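Local coordinates for 4-hydroxy-tetrahydrodipicolinate synthase (PDB 2YXG), which probably catalyses the condensation of pyruvate with aspartate beta-semialdehyde to 4-hydroxy-tetrahydrodipicolinate, a step of lysine biosynthesis, as a homotetramer of TIM barrels, at residues 215-218 against 219-222; 27-30 against 31-34; 148-151 against 152-156; 109-112 against 113-116. All coordinates share one frame; numbering follows the deposited sequence.

Contact 1: 215-218 against 219-222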
ATOM      1  N   MET A 215      24.774  -0.925  21.998  1.00 22.88           N
ATOM      2  CA  MET A 215      24.305   0.112  21.062  1.00 22.39           C
ATOM      3  C   MET A 215      23.126   0.859  21.704  1.00 21.67           C
ATOM      4  O   MET A 215      23.058   2.078  21.670  1.00 21.03           O
ATOM      5  CB  MET A 215      23.808  -0.506  19.744  1.00 22.64           C
ATOM      6  CG  MET A 215      23.327   0.547  18.703  1.00 22.44           C
ATOM      7  SD  MET A 215      22.406  -0.251  17.384  1.00 26.93           S
ATOM      8  CE  MET A 215      20.808  -0.397  18.223  1.00 24.00           C
ATOM      9  N   VAL A 216      22.212   0.093  22.296  1.00 20.36           N
ATOM     10  CA  VAL A 216      21.058   0.620  22.977  1.00 20.91           C
ATOM     11  C   VAL A 216      21.401   1.508  24.180  1.00 21.02           C
ATOM     12  O   VAL A 216      20.878   2.588  24.313  1.00 19.49           O
ATOM     13  CB  VAL A 216      20.050  -0.553  23.302  1.00 20.12           C
ATOM     14  CG1 VAL A 216      18.894  -0.088  24.154  1.00 20.40           C
ATOM     15  CG2 VAL A 216      19.463  -1.060  21.983  1.00 20.20           C
ATOM     16  N   ASN A 217      22.314   1.058  25.034  1.00 23.11           N
ATOM     17  CA  ASN A 217      22.807   1.897  26.147  1.00 23.78           C
ATOM     18  C   ASN A 217      23.419   3.197  25.642  1.00 24.23           C
ATOM     19  O   ASN A 217      23.203   4.251  26.256  1.00 23.68           O
ATOM     20  CB  ASN A 217      23.812   1.145  27.012  1.00 23.34           C
ATOM     21  CG  ASN A 217      23.149   0.120  27.922  1.00 26.94           C
ATOM     22  OD1 ASN A 217      21.963   0.224  28.242  1.00 29.09           O
ATOM     23  ND2 ASN A 217      23.917  -0.872  28.347  1.00 27.61           N
ATOM     24  N   TYR A 218      24.163   3.154  24.524  1.00 24.74           N
ATOM     25  CA  TYR A 218      24.681   4.438  23.959  1.00 26.29           C
ATOM     26  C   TYR A 218      23.539   5.357  23.518  1.00 26.99           C
ATOM     27  O   TYR A 218      23.553   6.555  23.804  1.00 28.24           O
ATOM     28  CB  TYR A 218      25.619   4.241  22.752  1.00 26.52           C
ATOM     29  CG  TYR A 218      26.987   3.750  23.089  1.00 27.62           C
ATOM     30  CD1 TYR A 218      27.733   4.338  24.118  1.00 26.28           C
ATOM     31  CD2 TYR A 218      27.558   2.692  22.355  1.00 28.00           C
ATOM     32  CE1 TYR A 218      29.009   3.859  24.433  1.00 27.72           C
ATOM     33  CE2 TYR A 218      28.837   2.218  22.645  1.00 26.92           C
ATOM     34  CZ  TYR A 218      29.565   2.790  23.672  1.00 28.83           C
ATOM     35  OH  TYR A 218      30.867   2.302  23.937  1.00 31.03           O
ATOM     36  N   ALA A 219      22.579   4.796  22.778  1.00 26.96           N
ATOM     37  CA  ALA A 219      21.442   5.572  22.320  1.00 28.53           C
ATOM     38  C   ALA A 219      20.613   6.079  23.512  1.00 29.53           C
ATOM     39  O   ALA A 219      20.135   7.217  23.474  1.00 30.51           O
ATOM     40  CB  ALA A 219      20.571   4.761  21.330  1.00 26.73           C
ATOM     41  N   LEU A 220      20.440   5.232  24.535  1.00 29.40           N
ATOM     42  CA  LEU A 220      19.798   5.631  25.788  1.00 31.62           C
ATOM     43  C   LEU A 220      20.514   6.774  26.500  1.00 32.75           C
ATOM     44  O   LEU A 220      19.842   7.692  26.959  1.00 32.96           O
ATOM     45  CB  LEU A 220      19.614   4.456  26.751  1.00 30.19           C
ATOM     46  CG  LEU A 220      18.461   3.522  26.351  1.00 30.50           C
ATOM     47  CD1 LEU A 220      18.523   2.220  27.195  1.00 25.43           C
ATOM     48  CD2 LEU A 220      17.069   4.234  26.471  1.00 27.21           C
ATOM     49  N   GLU A 221      21.852   6.737  26.572  1.00 34.06           N
ATOM     50  CA  GLU A 221      22.578   7.823  27.233  1.00 36.66           C
ATOM     51  C   GLU A 221      22.708   9.066  26.342  1.00 35.94           C
ATOM     52  O   GLU A 221      23.014  10.149  26.809  1.00 36.88           O
ATOM     53  CB  GLU A 221      23.924   7.352  27.786  1.00 36.44           C
ATOM     54  CG  GLU A 221      24.992   7.113  26.741  1.00 39.94           C
ATOM     55  CD  GLU A 221      26.264   6.521  27.328  1.00 42.05           C
ATOM     56  OE1 GLU A 221      26.147   5.691  28.276  1.00 50.65           O
ATOM     57  OE2 GLU A 221      27.374   6.883  26.859  1.00 47.19           O
ATOM     58  N   GLY A 222      22.424   8.920  25.056  1.00 35.88           N
ATOM     59  CA  GLY A 222      22.347  10.078  24.166  1.00 33.76           C
ATOM     60  C   GLY A 222      23.630  10.221  23.394  1.00 32.55           C
ATOM     61  O   GLY A 222      23.932  11.288  22.880  1.00 32.40           O
TER
HETATM   62  O   HOH W   1      23.062   4.437  28.966  1.00 47.55           O
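Val216 and Leu220, one helical turn apart near the C-terminal end of helix 209-221, run alongside each other from the same face of the helix. The CG1 methyl of Val216 meets CD1 of Leu220 at 3.8 Å. Val216 brings this branch to the side of its own carbonyl carbon by placing CG1 opposite the backbone N (chi1 173°). Beneath the methyls the backbone is drawn tight: Leu220 N donates to Val216 O at 2.7 Å. This is the packed side of the turn, where Val216, Ala219 and Leu220 all rest on Ile193 of helix 189-194, while Met215 reaches Ile230 and His231 of helix 224-240.

The other side is wetter. Glu221 N bonds to Asn217 O at 2.8 Å, and a water donates to the same Asn217 O at 2.7 Å; that water makes only a weak link to Glu221 OE1. The glutamate takes the crowded position between its backbone N and carbonyl carbon (chi1 74°), then runs extended beside Tyr218. Its OE2 lies in the plane of the Tyr218 ring, 3.8 Å from CD1 at the ring edge, with carboxylate and ring planes 86° apart.

Gly222, with positive phi, is the C-prime residue of a Schellman motif: Asp223 N turns back to Tyr218 O, and Gly222 N bonds weakly to Ala219 O. Gly222 N also donates to Tyr218 O at 2.9 Å. Asn217 O, Tyr218 O and Ala219 O thus all find donors, whereas the Glu221 carboxylate, near the negative end of the helix, would probably be slightly disfavoured by the dipole, which its exposure to solvent would ease.

Contact 2: 27-30 against 31-34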
ATOM      1  N   ILE A  27      19.040 -18.962  27.140  1.00 24.71           N
ATOM      2  CA  ILE A  27      18.719 -17.989  28.190  1.00 25.04           C
ATOM      3  C   ILE A  27      19.931 -17.469  28.926  1.00 24.73           C
ATOM      4  O   ILE A  27      20.143 -16.246  29.014  1.00 25.12           O
ATOM      5  CB  ILE A  27      17.686 -18.532  29.156  1.00 25.04           C
ATOM      6  CG1 ILE A  27      16.385 -18.747  28.359  1.00 26.86           C
ATOM      7  CG2 ILE A  27      17.450 -17.519  30.311  1.00 25.11           C
ATOM      8  CD1 ILE A  27      15.251 -19.394  29.100  1.00 25.09           C
ATOM      9  N   ASN A  28      20.745 -18.373  29.431  1.00 24.89           N
ATOM     10  CA  ASN A  28      21.980 -17.947  30.137  1.00 25.38           C
ATOM     11  C   ASN A  28      22.962 -17.210  29.250  1.00 24.79           C
ATOM     12  O   ASN A  28      23.602 -16.255  29.708  1.00 26.60           O
ATOM     13  CB  ASN A  28      22.675 -19.169  30.753  1.00 24.91           C
ATOM     14  CG  ASN A  28      21.938 -19.693  31.926  1.00 27.07           C
ATOM     15  OD1 ASN A  28      21.819 -20.910  32.103  1.00 27.95           O
ATOM     16  ND2 ASN A  28      21.418 -18.777  32.759  1.00 25.33           N
ATOM     17  N   PHE A  29      23.098 -17.636  27.990  1.00 24.14           N
ATOM     18  CA  PHE A  29      23.882 -16.861  27.030  1.00 24.75           C
ATOM     19  C   PHE A  29      23.440 -15.378  26.939  1.00 24.65           C
ATOM     20  O   PHE A  29      24.254 -14.483  26.954  1.00 25.20           O
ATOM     21  CB  PHE A  29      23.860 -17.497  25.644  1.00 24.96           C
ATOM     22  CG  PHE A  29      24.543 -16.675  24.577  1.00 27.55           C
ATOM     23  CD1 PHE A  29      25.932 -16.471  24.600  1.00 30.71           C
ATOM     24  CD2 PHE A  29      23.813 -16.141  23.522  1.00 30.38           C
ATOM     25  CE1 PHE A  29      26.608 -15.717  23.544  1.00 30.07           C
ATOM     26  CE2 PHE A  29      24.446 -15.412  22.477  1.00 31.83           C
ATOM     27  CZ  PHE A  29      25.850 -15.195  22.495  1.00 29.05           C
ATOM     28  N   LEU A  30      22.147 -15.128  26.859  1.00 24.94           N
ATOM     29  CA  LEU A  30      21.663 -13.757  26.712  1.00 24.92           C
ATOM     30  C   LEU A  30      21.819 -12.977  28.017  1.00 24.94           C
ATOM     31  O   LEU A  30      22.197 -11.792  28.020  1.00 24.53           O
ATOM     32  CB  LEU A  30      20.216 -13.810  26.300  1.00 24.47           C
ATOM     33  CG  LEU A  30      19.979 -14.624  25.016  1.00 26.44           C
ATOM     34  CD1 LEU A  30      18.461 -14.917  24.770  1.00 22.60           C
ATOM     35  CD2 LEU A  30      20.634 -13.949  23.755  1.00 23.77           C
ATOM     36  N   ILE A  31      21.514 -13.639  29.129  1.00 25.47           N
ATOM     37  CA  ILE A  31      21.699 -13.006  30.457  1.00 25.34           C
ATOM     38  C   ILE A  31      23.169 -12.640  30.679  1.00 26.15           C
ATOM     39  O   ILE A  31      23.424 -11.521  31.102  1.00 25.65           O
ATOM     40  CB  ILE A  31      21.115 -13.846  31.640  1.00 25.78           C
ATOM     41  CG1 ILE A  31      19.600 -14.103  31.441  1.00 21.91           C
ATOM     42  CG2 ILE A  31      21.459 -13.168  33.054  1.00 25.74           C
ATOM     43  CD1 ILE A  31      18.934 -14.977  32.545  1.00 23.59           C
ATOM     44  N   GLU A  32      24.090 -13.558  30.363  1.00 27.98           N
ATOM     45  CA  GLU A  32      25.556 -13.332  30.495  1.00 31.59           C
ATOM     46  C   GLU A  32      25.886 -12.030  29.769  1.00 30.93           C
ATOM     47  O   GLU A  32      26.724 -11.237  30.195  1.00 30.85           O
ATOM     48  CB  GLU A  32      26.433 -14.468  29.833  1.00 32.06           C
ATOM     49  CG  GLU A  32      26.377 -15.968  30.388  1.00 36.47           C
ATOM     50  CD  GLU A  32      26.914 -17.120  29.374  1.00 38.01           C
ATOM     51  OE1 GLU A  32      27.726 -16.849  28.441  1.00 45.36           O
ATOM     52  OE2 GLU A  32      26.509 -18.323  29.520  1.00 42.73           O
ATOM     53  N   ASN A  33      25.212 -11.820  28.641  1.00 29.98           N
ATOM     54  CA  ASN A  33      25.577 -10.734  27.768  1.00 28.56           C
ATOM     55  C   ASN A  33      24.849  -9.428  28.030  1.00 28.23           C
ATOM     56  O   ASN A  33      24.932  -8.486  27.221  1.00 28.00           O
ATOM     57  CB  ASN A  33      25.545 -11.206  26.313  1.00 28.00           C
ATOM     58  CG  ASN A  33      26.736 -12.108  26.011  1.00 28.25           C
ATOM     59  OD1 ASN A  33      26.642 -13.356  25.969  1.00 23.84           O
ATOM     60  ND2 ASN A  33      27.887 -11.483  25.879  1.00 22.70           N
ATOM     61  N   GLY A  34      24.132  -9.365  29.161  1.00 27.12           N
ATOM     62  CA  GLY A  34      23.656  -8.071  29.633  1.00 25.15           C
ATOM     63  C   GLY A  34      22.284  -7.624  29.184  1.00 24.12           C
ATOM     64  O   GLY A  34      21.917  -6.483  29.446  1.00 23.11           O
TER
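The Phe29 ring and the side-chain amide of Asn33 meet at a slant, their planes 65° apart, at the C-terminal end of helix 20-32 in the TIM barrel. The amide lies obliquely beside the ring, its oxygen and nitrogen not to be told apart with confidence. Glu32 also approaches the ring obliquely, its OE1 4.3 Å from Phe29 CD1. A chi1 of 174° swings the Phe29 ring over beside its own carbonyl carbon, toward these two residues. Beyond the turn, Arg259 forms a cation-pi interaction with the ring, and Pro209 of helix 209-221 packs on both Phe29 and Asn33.

Another side of the turn is apolar. Ile27 and Ile31 run alongside each other and both rest on Val66 of helix 52-66, so that this pair joins two neighbouring helices of the barrel.

Ile31 N meets Ile27 O at 2.9 Å, whereas Asn33 N divides itself between two weak bonds, to Phe29 O at 3.3 Å and to Leu30 O at 3.1 Å. Between the isoleucines, the closest side-chain approach is methyl to methyl, Ile27 CG2 to Ile31 CD1 at 3.7 Å.

Contact 3: 148-151 against 152-156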
ATOM      1  N   LYS A 148      -4.003   5.520  24.081  1.00 22.79           N
ATOM      2  CA  LYS A 148      -4.178   6.556  25.106  1.00 23.94           C
ATOM      3  C   LYS A 148      -5.384   6.270  26.023  1.00 24.15           C
ATOM      4  O   LYS A 148      -5.248   6.345  27.247  1.00 24.18           O
ATOM      5  CB  LYS A 148      -4.232   7.943  24.464  1.00 24.06           C
ATOM      6  CG  LYS A 148      -4.506   9.151  25.442  1.00 24.99           C
ATOM      7  CD  LYS A 148      -4.590  10.413  24.588  1.00 25.92           C
ATOM      8  CE  LYS A 148      -4.403  11.694  25.425  1.00 31.05           C
ATOM      9  NZ  LYS A 148      -5.659  12.030  26.134  1.00 33.81           N
ATOM     10  N   LEU A 149      -6.535   5.888  25.435  1.00 24.76           N
ATOM     11  CA  LEU A 149      -7.721   5.405  26.211  1.00 24.71           C
ATOM     12  C   LEU A 149      -7.382   4.222  27.097  1.00 24.19           C
ATOM     13  O   LEU A 149      -7.677   4.239  28.292  1.00 24.13           O
ATOM     14  CB  LEU A 149      -8.915   5.048  25.301  1.00 25.41           C
ATOM     15  CG  LEU A 149      -9.444   6.229  24.459  1.00 27.57           C
ATOM     16  CD1 LEU A 149     -10.428   5.772  23.369  1.00 25.18           C
ATOM     17  CD2 LEU A 149     -10.033   7.386  25.319  1.00 29.21           C
ATOM     18  N   LEU A 150      -6.732   3.213  26.523  1.00 23.37           N
ATOM     19  CA  LEU A 150      -6.243   2.059  27.327  1.00 23.80           C
ATOM     20  C   LEU A 150      -5.445   2.438  28.576  1.00 24.58           C
ATOM     21  O   LEU A 150      -5.754   1.996  29.701  1.00 23.38           O
ATOM     22  CB  LEU A 150      -5.420   1.097  26.473  1.00 22.21           C
ATOM     23  CG  LEU A 150      -6.349   0.293  25.547  1.00 23.64           C
ATOM     24  CD1 LEU A 150      -5.579  -0.458  24.393  1.00 18.38           C
ATOM     25  CD2 LEU A 150      -7.171  -0.630  26.389  1.00 20.94           C
ATOM     26  N   ALA A 151      -4.413   3.252  28.355  1.00 25.51           N
ATOM     27  CA  ALA A 151      -3.516   3.663  29.416  1.00 28.38           C
ATOM     28  C   ALA A 151      -4.258   4.553  30.410  1.00 29.65           C
ATOM     29  O   ALA A 151      -4.052   4.423  31.617  1.00 30.94           O
ATOM     30  CB  ALA A 151      -2.306   4.399  28.848  1.00 28.17           C
ATOM     31  N   GLU A 152      -5.116   5.449  29.922  1.00 30.79           N
ATOM     32  CA  GLU A 152      -5.945   6.259  30.831  1.00 31.92           C
ATOM     33  C   GLU A 152      -6.834   5.418  31.730  1.00 32.09           C
ATOM     34  O   GLU A 152      -7.043   5.800  32.882  1.00 31.55           O
ATOM     35  CB  GLU A 152      -6.754   7.345  30.102  1.00 32.13           C
ATOM     36  CG  GLU A 152      -5.853   8.490  29.559  1.00 32.98           C
ATOM     37  CD  GLU A 152      -6.560   9.485  28.613  1.00 34.86           C
ATOM     38  OE1 GLU A 152      -7.619   9.149  27.985  1.00 31.83           O
ATOM     39  OE2 GLU A 152      -6.007  10.640  28.501  1.00 40.33           O
ATOM     40  N   GLU A 153      -7.326   4.269  31.237  1.00 31.61           N
ATOM     41  CA  GLU A 153      -8.166   3.416  32.076  1.00 31.52           C
ATOM     42  C   GLU A 153      -7.447   2.391  32.943  1.00 30.76           C
ATOM     43  O   GLU A 153      -7.875   2.069  34.064  1.00 31.53           O
ATOM     44  CB  GLU A 153      -9.228   2.680  31.260  1.00 32.35           C
ATOM     45  CG  GLU A 153     -10.076   1.805  32.176  1.00 34.53           C
ATOM     46  CD  GLU A 153     -11.471   1.472  31.655  1.00 42.72           C
ATOM     47  OE1 GLU A 153     -11.791   1.664  30.449  1.00 42.32           O
ATOM     48  OE2 GLU A 153     -12.260   0.971  32.491  1.00 47.52           O
ATOM     49  N   TYR A 154      -6.375   1.843  32.411  1.00 29.46           N
ATOM     50  CA  TYR A 154      -5.720   0.717  33.037  1.00 28.06           C
ATOM     51  C   TYR A 154      -4.293   1.055  33.391  1.00 28.27           C
ATOM     52  O   TYR A 154      -3.430   1.220  32.488  1.00 27.97           O
ATOM     53  CB  TYR A 154      -5.756  -0.471  32.094  1.00 26.82           C
ATOM     54  CG  TYR A 154      -7.154  -0.891  31.748  1.00 26.92           C
ATOM     55  CD1 TYR A 154      -7.929  -1.629  32.657  1.00 28.51           C
ATOM     56  CD2 TYR A 154      -7.726  -0.520  30.523  1.00 27.20           C
ATOM     57  CE1 TYR A 154      -9.262  -2.013  32.329  1.00 31.03           C
ATOM     58  CE2 TYR A 154      -9.053  -0.883  30.189  1.00 27.35           C
ATOM     59  CZ  TYR A 154      -9.797  -1.648  31.082  1.00 27.86           C
ATOM     60  OH  TYR A 154     -11.071  -2.020  30.743  1.00 26.19           O
ATOM     61  N   SER A 155      -4.017   1.107  34.696  1.00 27.63           N
ATOM     62  CA  SER A 155      -2.656   1.403  35.139  1.00 27.73           C
ATOM     63  C   SER A 155      -1.641   0.333  34.719  1.00 27.06           C
ATOM     64  O   SER A 155      -0.439   0.614  34.684  1.00 27.52           O
ATOM     65  CB  SER A 155      -2.593   1.556  36.638  1.00 28.02           C
ATOM     66  OG  SER A 155      -3.024   0.340  37.226  1.00 30.00           O
ATOM     67  N   ASN A 156      -2.095  -0.886  34.422  1.00 25.50           N
ATOM     68  CA  ASN A 156      -1.114  -1.937  34.041  1.00 24.90           C
ATOM     69  C   ASN A 156      -0.811  -1.986  32.531  1.00 24.75           C
ATOM     70  O   ASN A 156      -0.095  -2.853  32.083  1.00 25.06           O
ATOM     71  CB  ASN A 156      -1.458  -3.328  34.590  1.00 22.95           C
ATOM     72  CG  ASN A 156      -2.854  -3.813  34.196  1.00 21.29           C
ATOM     73  OD1 ASN A 156      -3.736  -3.028  33.858  1.00 18.98           O
ATOM     74  ND2 ASN A 156      -3.073  -5.120  34.295  1.00 17.41           N
TER
HETATM   75  O   HOH W   2      -8.240  10.048  25.313  1.00 34.26           O
HETATM   76  O   HOH W   3     -10.142   2.019  27.961  1.00 25.51           O
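Lys148 and Glu152 form the charged part of this turn, a salt bridge between residues four apart near the end of helix 144-153. NZ of Lys148 donates to OE2 of Glu152 at 2.8 Å, arriving on the syn side of the carboxylate but 33° out of its plane. The lysine chain is extended until its last torsion, where a bend (chi4 -79°) turns the ammonium toward the acid. A water donates to Glu152 OE1 at 2.9 Å and accepts a weak bond from Lys148 NZ, so it also spans the pair, firmly at the acid and weakly at the ammonium. A second water donates to Glu153 OE1, with a weak bond to Leu149 O.

The backbone bonds follow the alpha-helical pattern as far as Tyr154. Glu152 N donates to Lys148 O, Glu153 N to Leu149 O, and Tyr154 N to Leu150 O at 2.8 Å. Glu153 N has a further, weak bond to Leu150 O, which therefore receives two donors as the helix ends.

Apolar and aromatic contacts occupy another side. CD2 of Leu150 lies 4.2 Å from CD2 of Tyr154, and CG of Glu153 sits over the centre of the Tyr154 ring, 3.4 Å above its plane. Leu150 continues inward to Phe118 of helix 111-124 and Leu131 of strand 129-133. The tyrosine hydroxyl has its polar partner on that helix too, in a hydrogen bond with Glu123 OE2.

The chemistry divides the turn between a hydrated ion pair at the surface, whose attraction water would partly screen, and a leucine–tyrosine side joined to the neighbouring barrel helix.

Contact 4: 109-112 against 113-116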
ATOM      1  N   PRO A 109     -10.296  -6.704  13.992  1.00 21.11           N
ATOM      2  CA  PRO A 109     -11.239  -5.921  14.800  1.00 21.06           C
ATOM      3  C   PRO A 109     -11.014  -4.440  14.571  1.00 21.63           C
ATOM      4  O   PRO A 109      -9.965  -4.029  14.060  1.00 21.29           O
ATOM      5  CB  PRO A 109     -10.891  -6.312  16.232  1.00 20.70           C
ATOM      6  CG  PRO A 109      -9.540  -6.773  16.169  1.00 22.35           C
ATOM      7  CD  PRO A 109      -9.371  -7.473  14.830  1.00 20.89           C
ATOM      8  N   THR A 110     -12.054  -3.671  14.855  1.00 22.00           N
ATOM      9  CA  THR A 110     -12.048  -2.200  14.836  1.00 21.63           C
ATOM     10  C   THR A 110     -11.249  -1.673  16.043  1.00 20.98           C
ATOM     11  O   THR A 110     -10.953  -2.422  16.986  1.00 20.43           O
ATOM     12  CB  THR A 110     -13.517  -1.724  15.005  1.00 22.17           C
ATOM     13  OG1 THR A 110     -13.977  -2.124  16.307  1.00 21.24           O
ATOM     14  CG2 THR A 110     -14.449  -2.376  13.905  1.00 21.80           C
ATOM     15  N   GLN A 111     -10.915  -0.392  16.041  1.00 20.86           N
ATOM     16  CA  GLN A 111     -10.274   0.236  17.223  1.00 21.24           C
ATOM     17  C   GLN A 111     -10.961  -0.049  18.559  1.00 21.66           C
ATOM     18  O   GLN A 111     -10.297  -0.330  19.564  1.00 22.78           O
ATOM     19  CB  GLN A 111     -10.104   1.748  17.009  1.00 20.29           C
ATOM     20  CG  GLN A 111      -9.170   2.040  15.849  1.00 19.48           C
ATOM     21  CD  GLN A 111      -7.741   1.461  16.060  1.00 18.16           C
ATOM     22  OE1 GLN A 111      -7.142   1.638  17.098  1.00 17.42           O
ATOM     23  NE2 GLN A 111      -7.229   0.759  15.072  1.00 16.73           N
ATOM     24  N   GLU A 112     -12.293   0.001  18.563  1.00 21.95           N
ATOM     25  CA  GLU A 112     -13.104  -0.202  19.774  1.00 22.25           C
ATOM     26  C   GLU A 112     -13.027  -1.675  20.170  1.00 21.09           C
ATOM     27  O   GLU A 112     -12.936  -2.026  21.369  1.00 19.65           O
ATOM     28  CB  GLU A 112     -14.550   0.282  19.495  1.00 22.54           C
ATOM     29  CG  GLU A 112     -15.531   0.236  20.681  1.00 28.21           C
ATOM     30  CD  GLU A 112     -14.984   0.864  21.997  1.00 32.78           C
ATOM     31  OE1 GLU A 112     -14.237   1.900  21.971  1.00 30.63           O
ATOM     32  OE2 GLU A 112     -15.319   0.296  23.065  1.00 32.39           O
ATOM     33  N   GLY A 113     -13.023  -2.539  19.147  1.00 20.25           N
ATOM     34  CA  GLY A 113     -12.818  -3.993  19.361  1.00 19.04           C
ATOM     35  C   GLY A 113     -11.468  -4.268  19.996  1.00 18.34           C
ATOM     36  O   GLY A 113     -11.359  -5.022  20.955  1.00 16.67           O
ATOM     37  N   LEU A 114     -10.443  -3.611  19.481  1.00 18.22           N
ATOM     38  CA  LEU A 114      -9.116  -3.637  20.132  1.00 19.28           C
ATOM     39  C   LEU A 114      -9.117  -3.141  21.558  1.00 18.94           C
ATOM     40  O   LEU A 114      -8.505  -3.763  22.405  1.00 19.14           O
ATOM     41  CB  LEU A 114      -8.068  -2.846  19.319  1.00 18.40           C
ATOM     42  CG  LEU A 114      -7.698  -3.379  17.919  1.00 19.62           C
ATOM     43  CD1 LEU A 114      -6.801  -2.381  17.160  1.00 18.45           C
ATOM     44  CD2 LEU A 114      -6.987  -4.752  18.033  1.00 19.30           C
ATOM     45  N   ARG A 115      -9.757  -1.993  21.817  1.00 20.55           N
ATOM     46  CA  ARG A 115      -9.805  -1.452  23.181  1.00 20.96           C
ATOM     47  C   ARG A 115     -10.443  -2.470  24.120  1.00 20.97           C
ATOM     48  O   ARG A 115      -9.934  -2.767  25.186  1.00 21.78           O
ATOM     49  CB  ARG A 115     -10.542  -0.111  23.206  1.00 21.14           C
ATOM     50  CG  ARG A 115     -10.418   0.758  24.508  1.00 21.11           C
ATOM     51  CD  ARG A 115     -11.496   1.915  24.548  1.00 24.10           C
ATOM     52  NE  ARG A 115     -12.869   1.367  24.574  1.00 31.65           N
ATOM     53  CZ  ARG A 115     -13.372   0.696  25.616  1.00 34.13           C
ATOM     54  NH1 ARG A 115     -12.645   0.544  26.727  1.00 32.19           N
ATOM     55  NH2 ARG A 115     -14.595   0.184  25.562  1.00 33.29           N
ATOM     56  N   LYS A 116     -11.563  -3.028  23.707  1.00 22.64           N
ATOM     57  CA  LYS A 116     -12.328  -3.942  24.544  1.00 23.44           C
ATOM     58  C   LYS A 116     -11.523  -5.212  24.766  1.00 22.23           C
ATOM     59  O   LYS A 116     -11.389  -5.679  25.902  1.00 22.61           O
ATOM     60  CB  LYS A 116     -13.621  -4.310  23.845  1.00 23.98           C
ATOM     61  CG  LYS A 116     -14.800  -3.349  24.014  1.00 28.60           C
ATOM     62  CD  LYS A 116     -16.059  -3.968  23.320  1.00 26.71           C
ATOM     63  CE  LYS A 116     -17.331  -3.380  23.857  1.00 34.92           C
ATOM     64  NZ  LYS A 116     -17.711  -2.132  23.113  1.00 39.03           N
TER
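Glu112 reaches forward to Arg115 and Lys116, one turn on in helix 111-124. Its CB lies 3.2 Å from Gly113 N, close to the backbone of the next residue. CG extends away from the backbone N (chi1 -176°) to lie 4.0 Å from Lys116 NZ, and a bend at the next torsion (chi2 49°) swings the carboxylate alongside Arg115. There CD lies in the guanidinium plane, at its edge. Glu112 OE1 accepts from Arg115 NE at 3.0 Å, met on the syn side but out of the carboxylate plane; Glu112 OE2 accepts from Arg115 NH2 at 2.6 Å through its syn lone pair. This is a side-on, two-nitrogen grip, although carboxylate and guanidinium planes remain 35° apart. Lys116 NZ adds a weak bond to Glu112 OE2 at 3.4 Å, completing a network of one acid with two bases. The paired bonds would fix the rotation of the carboxylate and probably favour its ionised form.

On the buried side, the Pro109 ring and Leu114 cross at about a right angle, with CG of Pro109 3.8 Å from CD2 of Leu114. Gln111 OE1 is hydrogen-bonded to Thr146 OG1 and Glu143 N, and its NE2 to Asn141 O, while Pro109 packs on Pro267 of the second subunit.

Thr110 is the N-cap, its OG1 accepting from Gly113 N at 3.0 Å, and Leu114 N donates to Thr110 O. With salt bridges from i to i+3 and i+4 following at once, this capped start opens the helix of the beta-alpha-beta unit between strands 98-102 and 129-133 of the TIM barrel.

Along the chain the order is contact 2, contact 4, contact 3 and contact 1, on helices 20-32, 111-124, 144-153 and 209-221 around the eight-stranded parallel barrel. Contact 4 opens its helix; the other three lie at C-terminal helix ends. Contacts 3 and 4, with centres 14 Å apart, touch directly: Leu150 CD2 packs against Arg115 O at 3.7 Å, joining the helices before and after strand 129-133. Contacts 1 and 2 have centres 19 Å apart and do not touch, though Pro209 links their helices. Contacts 2 and 4 lie across the chain's centre, 37 Å between centres. Each contact thus shapes the start or end of its own helix around the barrel, and the touch between contacts 3 and 4 is the direct link among them.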